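Local coordinates for M32 carboxypeptidase (Chitinophagaceae bacterium, PDB 7A03), which probably cleaves amino acids one at a time from the carboxyl end of peptides, as a metal-dependent carboxypeptidase of the M32 (Taq) family, at residues K100-A103 and S104-A107; P134-A137 and R138-L142; Y366-E369 and K370-D374. All coordinates share one frame; numbering follows the deposited sequence.

Interaction 1 of 3, residues K100-A103 and S104-A107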
loop_
_atom_site.group_PDB
_atom_site.type_symbol
_atom_site.label_atom_id
_atom_site.label_comp_id
_atom_site.label_asym_id
_atom_site.label_seq_id
_atom_site.Cartn_x
_atom_site.Cartn_y
_atom_site.Cartn_z
ATOM N N LYS A 100 26.535 -0.623 -2.097
ATOM C CA LYS A 100 26.924 -0.148 -0.768
ATOM C C LYS A 100 27.118 -1.285 0.249
ATOM O O LYS A 100 27.912 -1.137 1.184
ATOM C CB LYS A 100 25.911 0.877 -0.245
ATOM C CG LYS A 100 26.073 2.263 -0.843
ATOM C CD LYS A 100 24.881 3.155 -0.502
ATOM C CE LYS A 100 24.870 4.420 -1.352
ATOM N NZ LYS A 100 23.491 4.957 -1.539
ATOM N N TYR A 101 26.416 -2.409 0.102
ATOM C CA TYR A 101 26.337 -3.394 1.192
ATOM C C TYR A 101 27.540 -4.335 1.179
ATOM O O TYR A 101 27.857 -4.913 0.131
ATOM C CB TYR A 101 25.106 -4.265 1.040
ATOM C CG TYR A 101 23.797 -3.605 1.375
ATOM C CD1 TYR A 101 23.253 -2.650 0.532
ATOM C CD2 TYR A 101 23.084 -3.960 2.521
ATOM C CE1 TYR A 101 22.045 -2.053 0.823
ATOM C CE2 TYR A 101 21.874 -3.371 2.815
ATOM C CZ TYR A 101 21.362 -2.415 1.966
ATOM O OH TYR A 101 20.154 -1.828 2.256
ATOM N N PRO A 102 28.175 -4.573 2.323
ATOM C CA PRO A 102 29.159 -5.661 2.406
ATOM C C PRO A 102 28.451 -7.002 2.344
ATOM O O PRO A 102 27.336 -7.167 2.848
ATOM C CB PRO A 102 29.806 -5.458 3.782
ATOM C CG PRO A 102 29.312 -4.109 4.276
ATOM C CD PRO A 102 27.993 -3.893 3.616
ATOM N N ALA A 103 29.124 -7.977 1.721
ATOM C CA ALA A 103 28.534 -9.300 1.538
ATOM C C ALA A 103 28.158 -9.944 2.873
ATOM O O ALA A 103 27.117 -10.614 2.975
ATOM C CB ALA A 103 29.480 -10.195 0.725
ATOM N N SER A 104 28.982 -9.741 3.908
ATOM C CA SER A 104 28.701 -10.335 5.212
ATOM C C SER A 104 27.398 -9.805 5.795
ATOM O O SER A 104 26.612 -10.569 6.367
ATOM C CB SER A 104 29.860 -10.075 6.171
ATOM O OG SER A 104 30.076 -8.691 6.345
ATOM N N LEU A 105 27.133 -8.505 5.622
ATOM C CA LEU A 105 25.876 -7.928 6.096
ATOM C C LEU A 105 24.672 -8.483 5.338
ATOM O O LEU A 105 23.636 -8.783 5.941
ATOM C CB LEU A 105 25.919 -6.404 5.997
ATOM C CG LEU A 105 24.638 -5.732 6.510
ATOM C CD1 LEU A 105 24.365 -6.153 7.960
ATOM C CD2 LEU A 105 24.741 -4.210 6.381
ATOM N N VAL A 106 24.783 -8.634 4.013
ATOM C CA VAL A 106 23.699 -9.244 3.242
ATOM C C VAL A 106 23.389 -10.640 3.774
ATOM O O VAL A 106 22.226 -10.994 4.012
ATOM C CB VAL A 106 24.049 -9.267 1.742
ATOM C CG1 VAL A 106 22.884 -9.824 0.937
ATOM C CG2 VAL A 106 24.435 -7.871 1.258
ATOM N N ALA A 107 24.437 -11.450 3.984
ATOM C CA ALA A 107 24.214 -12.804 4.480
ATOM C C ALA A 107 23.604 -12.797 5.881
ATOM O O ALA A 107 22.696 -13.588 6.173
ATOM C CB ALA A 107 25.528 -13.589 4.456
#
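Y101 lies beside the start of the helix that follows it; its CB meets V106 and its ring L105. That CB packs against CG2 of V106 at 3.7 Å. Beyond it, CG stands anti to the carbonyl carbon (chi1 -74°), which directs the ring away from the backbone toward E146 and K97. On the way, ring atom CD2 passes CD2 of L105 at 4.2 Å, a looser apolar contact; both methyl groups meet the ring obliquely. At the tip, OH is hydrogen-bonded to E146 and to K97, so the phenol joins helix 129-150 to the end of helix 82-100. These residues form the short connection between helices 82-100 and 103-126 in an almost wholly helical region, and P102 stands at the N-cap of the second helix. From there its carbonyl oxygen accepts the first backbone bond, from V106 N at 3.2 Å, and A103 O follows by taking A107 N at 3.0 Å. The P102 ring contributes on its own side, where CD rests on CB of L105 at 4.0 Å, the two side chains running side by side. CG2 of V106 touches not just Y101 CB but also, at 3.4 Å, P102 O. L105 itself is buried, packed against L142 and V149 of helix 129-150, while P102 also touches V149.

Interaction 2 of 3, residues P134-A137 and R138-L142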
loop_
_atom_site.group_PDB
_atom_site.type_symbol
_atom_site.label_atom_id
_atom_site.label_comp_id
_atom_site.label_asym_id
_atom_site.label_seq_id
_atom_site.Cartn_x
_atom_site.Cartn_y
_atom_site.Cartn_z
ATOM N N PRO A 134 14.081 -12.545 20.883
ATOM C CA PRO A 134 15.494 -12.627 20.458
ATOM C C PRO A 134 15.702 -12.406 18.965
ATOM O O PRO A 134 16.624 -11.670 18.567
ATOM C CB PRO A 134 15.914 -14.033 20.917
ATOM C CG PRO A 134 15.001 -14.340 22.055
ATOM C CD PRO A 134 13.681 -13.729 21.664
ATOM N N ALA A 135 14.869 -13.031 18.127
ATOM C CA ALA A 135 14.966 -12.817 16.684
ATOM C C ALA A 135 14.748 -11.350 16.330
ATOM O O ALA A 135 15.460 -10.793 15.483
ATOM C CB ALA A 135 13.978 -13.713 15.937
ATOM N N LEU A 136 13.785 -10.698 16.990
ATOM C CA LEU A 136 13.538 -9.286 16.709
ATOM C C LEU A 136 14.705 -8.416 17.162
ATOM O O LEU A 136 15.043 -7.427 16.503
ATOM C CB LEU A 136 12.227 -8.826 17.352
ATOM C CG LEU A 136 11.820 -7.398 16.969
ATOM C CD1 LEU A 136 11.526 -7.312 15.473
ATOM C CD2 LEU A 136 10.626 -6.902 17.791
ATOM N N ALA A 137 15.337 -8.766 18.283
ATOM C CA ALA A 137 16.509 -8.022 18.736
ATOM C C ALA A 137 17.647 -8.123 17.725
ATOM O O ALA A 137 18.302 -7.119 17.408
ATOM C CB ALA A 137 16.961 -8.558 20.093
ATOM N N ARG A 138 17.888 -9.332 17.210
ATOM C CA ARG A 138 18.890 -9.527 16.160
ATOM C C ARG A 138 18.556 -8.701 14.914
ATOM O O ARG A 138 19.422 -8.003 14.360
ATOM C CB ARG A 138 18.987 -11.020 15.833
ATOM C CG ARG A 138 19.898 -11.386 14.670
ATOM C CD ARG A 138 21.304 -10.857 14.850
ATOM N NE ARG A 138 22.218 -11.477 13.890
ATOM C CZ ARG A 138 23.485 -11.115 13.717
ATOM N NH1 ARG A 138 24.002 -10.129 14.436
ATOM N NH2 ARG A 138 24.234 -11.738 12.817
ATOM N N MET A 139 17.295 -8.765 14.472
ATOM C CA MET A 139 16.849 -7.990 13.316
ATOM C C MET A 139 17.114 -6.502 13.510
ATOM O O MET A 139 17.638 -5.830 12.614
ATOM C CB MET A 139 15.358 -8.228 13.076
ATOM C CG MET A 139 14.787 -7.454 11.883
ATOM S SD MET A 139 15.545 -7.948 10.316
ATOM C CE MET A 139 14.790 -9.546 10.086
ATOM N N VAL A 140 16.758 -5.968 14.682
ATOM C CA VAL A 140 16.920 -4.541 14.936
ATOM C C VAL A 140 18.395 -4.149 14.918
ATOM O O VAL A 140 18.764 -3.099 14.374
ATOM C CB VAL A 140 16.223 -4.147 16.256
ATOM C CG1 VAL A 140 16.624 -2.736 16.695
ATOM C CG2 VAL A 140 14.717 -4.243 16.094
ATOM N N GLU A 141 19.257 -4.969 15.536
ATOM C CA GLU A 141 20.693 -4.698 15.491
ATOM C C GLU A 141 21.188 -4.605 14.051
ATOM O O GLU A 141 21.920 -3.669 13.679
ATOM C CB GLU A 141 21.460 -5.800 16.229
ATOM C CG GLU A 141 21.136 -5.943 17.704
ATOM C CD GLU A 141 22.122 -6.844 18.432
ATOM O OE1 GLU A 141 22.948 -7.501 17.756
ATOM O OE2 GLU A 141 22.065 -6.901 19.681
ATOM N N LEU A 142 20.786 -5.571 13.220
ATOM C CA LEU A 142 21.240 -5.562 11.833
ATOM C C LEU A 142 20.684 -4.359 11.076
ATOM O O LEU A 142 21.370 -3.775 10.225
ATOM C CB LEU A 142 20.901 -6.887 11.151
ATOM C CG LEU A 142 21.761 -8.066 11.632
ATOM C CD1 LEU A 142 21.287 -9.391 11.051
ATOM C CD2 LEU A 142 23.215 -7.814 11.276
#
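R138 begins the second turn by donating its backbone N to P134 O at 3.0 Å, the carbonyl of a proline whose own nitrogen has no hydrogen to give the preceding turn. Its CB sits 3.6 Å from A135 O. From there the chain runs away from 134-137: CG lies anti to the backbone nitrogen (chi1 175°) and a bend at chi2 carries the guanidinium outward and on toward the next turn, where one face takes CD1 of L142 3.6 Å above its plane, toward the rim. M139 bonds through N to A135 O, and its CB is close to the carbonyl oxygens of both A135 and L136. The thioether end then leads off toward T113 of helix 103-126 and F416. V140 supplies the apolar contact between side chains of the two turns, its CG2 lying 4.4 Å from CG of L136, a loose approach. The same methyl comes to 3.2 Å from L136 O, the carbonyl that accepts V140 N. E141 closes the series with its N on A137 O at 3.0 Å, and its CG lies only 3.1 Å from that oxygen, which therefore has both the amide and an aliphatic carbon beside it. L142 turns its side chain to E108 and A112. The four successive i to i+4 backbone bonds are those of a regular alpha-helix restarting after a proline kink, here in helix 129-150, which packs along helix 103-126, A135 meeting A119 there, in the mainly helical M32 carboxypeptidase fold.

Interaction 3 of 3, residues Y366-E369 and K370-D374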
loop_
_atom_site.group_PDB
_atom_site.type_symbol
_atom_site.label_atom_id
_atom_site.label_comp_id
_atom_site.label_asym_id
_atom_site.label_seq_id
_atom_site.Cartn_x
_atom_site.Cartn_y
_atom_site.Cartn_z
ATOM N N TYR A 366 5.109 3.766 13.687
ATOM C CA TYR A 366 6.149 4.715 13.327
ATOM C C TYR A 366 6.971 5.082 14.556
ATOM O O TYR A 366 8.210 4.974 14.549
ATOM C CB TYR A 366 5.522 5.931 12.638
ATOM C CG TYR A 366 6.425 7.116 12.506
ATOM C CD1 TYR A 366 7.423 7.161 11.542
ATOM C CD2 TYR A 366 6.271 8.210 13.347
ATOM C CE1 TYR A 366 8.253 8.248 11.443
ATOM C CE2 TYR A 366 7.103 9.321 13.241
ATOM C CZ TYR A 366 8.091 9.321 12.277
ATOM O OH TYR A 366 8.930 10.398 12.137
ATOM N N GLU A 367 6.294 5.408 15.665
ATOM C CA GLU A 367 7.063 5.869 16.814
ATOM C C GLU A 367 7.936 4.743 17.329
ATOM O O GLU A 367 9.129 4.945 17.613
ATOM C CB GLU A 367 6.167 6.433 17.919
ATOM C CG GLU A 367 5.228 7.556 17.476
ATOM C CD GLU A 367 5.936 8.848 17.075
ATOM O OE1 GLU A 367 7.121 9.039 17.429
ATOM O OE2 GLU A 367 5.289 9.684 16.404
ATOM N N ILE A 368 7.392 3.524 17.334
ATOM C CA ILE A 368 8.153 2.401 17.852
ATOM C C ILE A 368 9.347 2.140 16.957
ATOM O O ILE A 368 10.483 2.007 17.438
ATOM C CB ILE A 368 7.245 1.171 18.013
ATOM C CG1 ILE A 368 6.385 1.327 19.264
ATOM C CG2 ILE A 368 8.072 -0.115 18.050
ATOM C CD1 ILE A 368 5.298 0.307 19.375
ATOM N N GLU A 369 9.131 2.147 15.635
ATOM C CA GLU A 369 10.259 1.872 14.759
ATOM C C GLU A 369 11.312 2.939 14.931
ATOM O O GLU A 369 12.514 2.633 15.022
ATOM C CB GLU A 369 9.825 1.765 13.301
ATOM C CG GLU A 369 9.168 0.451 12.985
ATOM C CD GLU A 369 8.796 0.321 11.541
ATOM O OE1 GLU A 369 9.226 1.173 10.737
ATOM O OE2 GLU A 369 8.071 -0.637 11.216
ATOM N N LYS A 370 10.870 4.190 15.083
ATOM C CA LYS A 370 11.821 5.283 15.174
ATOM C C LYS A 370 12.669 5.127 16.421
ATOM O O LYS A 370 13.875 5.400 16.391
ATOM C CB LYS A 370 11.067 6.615 15.167
ATOM C CG LYS A 370 11.962 7.845 15.220
ATOM C CD LYS A 370 11.145 9.135 15.146
ATOM C CE LYS A 370 9.965 9.099 16.100
ATOM N NZ LYS A 370 9.376 10.449 16.314
ATOM N N GLY A 371 12.067 4.610 17.500
ATOM C CA GLY A 371 12.814 4.393 18.722
ATOM C C GLY A 371 13.675 3.154 18.667
ATOM O O GLY A 371 14.763 3.130 19.251
ATOM N N LEU A 372 13.215 2.118 17.963
ATOM C CA LEU A 372 14.026 0.909 17.857
ATOM C C LEU A 372 15.297 1.193 17.077
ATOM O O LEU A 372 16.379 0.698 17.427
ATOM C CB LEU A 372 13.230 -0.209 17.187
ATOM C CG LEU A 372 12.097 -0.841 18.005
ATOM C CD1 LEU A 372 11.310 -1.813 17.141
ATOM C CD2 LEU A 372 12.625 -1.546 19.253
ATOM N N ILE A 373 15.190 2.026 16.044
ATOM C CA ILE A 373 16.318 2.254 15.153
ATOM C C ILE A 373 17.276 3.306 15.705
ATOM O O ILE A 373 18.483 3.244 15.442
ATOM C CB ILE A 373 15.810 2.572 13.736
ATOM C CG1 ILE A 373 14.986 1.393 13.209
ATOM C CG2 ILE A 373 16.967 2.860 12.796
ATOM C CD1 ILE A 373 15.758 0.073 13.164
ATOM N N ASP A 374 16.781 4.279 16.472
ATOM C CA ASP A 374 17.694 5.239 17.085
ATOM C C ASP A 374 18.286 4.751 18.400
ATOM O O ASP A 374 19.243 5.359 18.894
ATOM C CB ASP A 374 17.088 6.651 17.180
ATOM C CG ASP A 374 15.979 6.777 18.226
ATOM O OD1 ASP A 374 15.852 5.918 19.124
ATOM O OD2 ASP A 374 15.225 7.772 18.148
#
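E367 and K370 form a salt bridge one turn apart, with NZ of the lysine 2.9 Å from OE1. The ammonium approaches that oxygen on its syn side, 22° out of the carboxylate plane. The side chains run the same way, and two bends bring their ends together: the glutamate folds at chi2 (-67°), and the lysine, extended through CG and CD, turns at chi3 (47°). D174 supplies a second carboxylate, salt-bridged to the same NZ and hydrogen-bonded to OH of Y366, so the ammonium has two carboxylate partners, which probably balance its charge.

Van der Waals contacts lie beside this pair. The lysine chain and the phenol of Y366 cross obliquely, CD of K370 coming to 3.9 Å from OH of Y366. The ring also stacks with F177, which, with the bond to D174, is likely to restrain its rotation. Replacing K370 by an alanine would probably leave the carboxylates of E367 and D174 without their shared cation and remove the chain that crosses the phenol of Y366. An apolar contact forms on another side of the helix, where CG2 of I368 packs against CD1 of L372 at 3.8 Å, their side chains side by side. I368 also touches W411 and, on helix 382-394, L382, W386 and Y389.

Backbone bonds tie the turns together: Y366 O takes K370 N at 2.8 Å, and E367, I368 and E369 accept G371, L372 and I373 in the same i to i+4 manner. The carboxylate of E369 turns elsewhere, to the hydroxyl of Y157, the indole NH of W411 and G417 N. These features are those of the last turns of helix 358-374, in a largely buried setting, with an intrahelical i to i+3 salt bridge, set among helices 157-164, 170-192 and 382-394.

The three contacts move inward from the surface. Interaction 1 is a surface contact at a helix start, interaction 2 is partly buried in mid-helix, and interaction 3 is buried near a helix end. Interactions 1 and 2 belong to successive helices that pack together, L105 CD1 lying 3.9 Å from L142 CD2. Interaction 2 in turn touches interaction 3 where V140 CG1 lies 3.5 Å from L372 O, whereas interactions 1 and 3 stay about 12 Å apart at their nearest atoms. The chemistry changes too: capping and light apolar packing at 100-107, chiefly backbone bonding at 134-142, and at 366-374 an ion pair and apolar packing added to the backbone bonds.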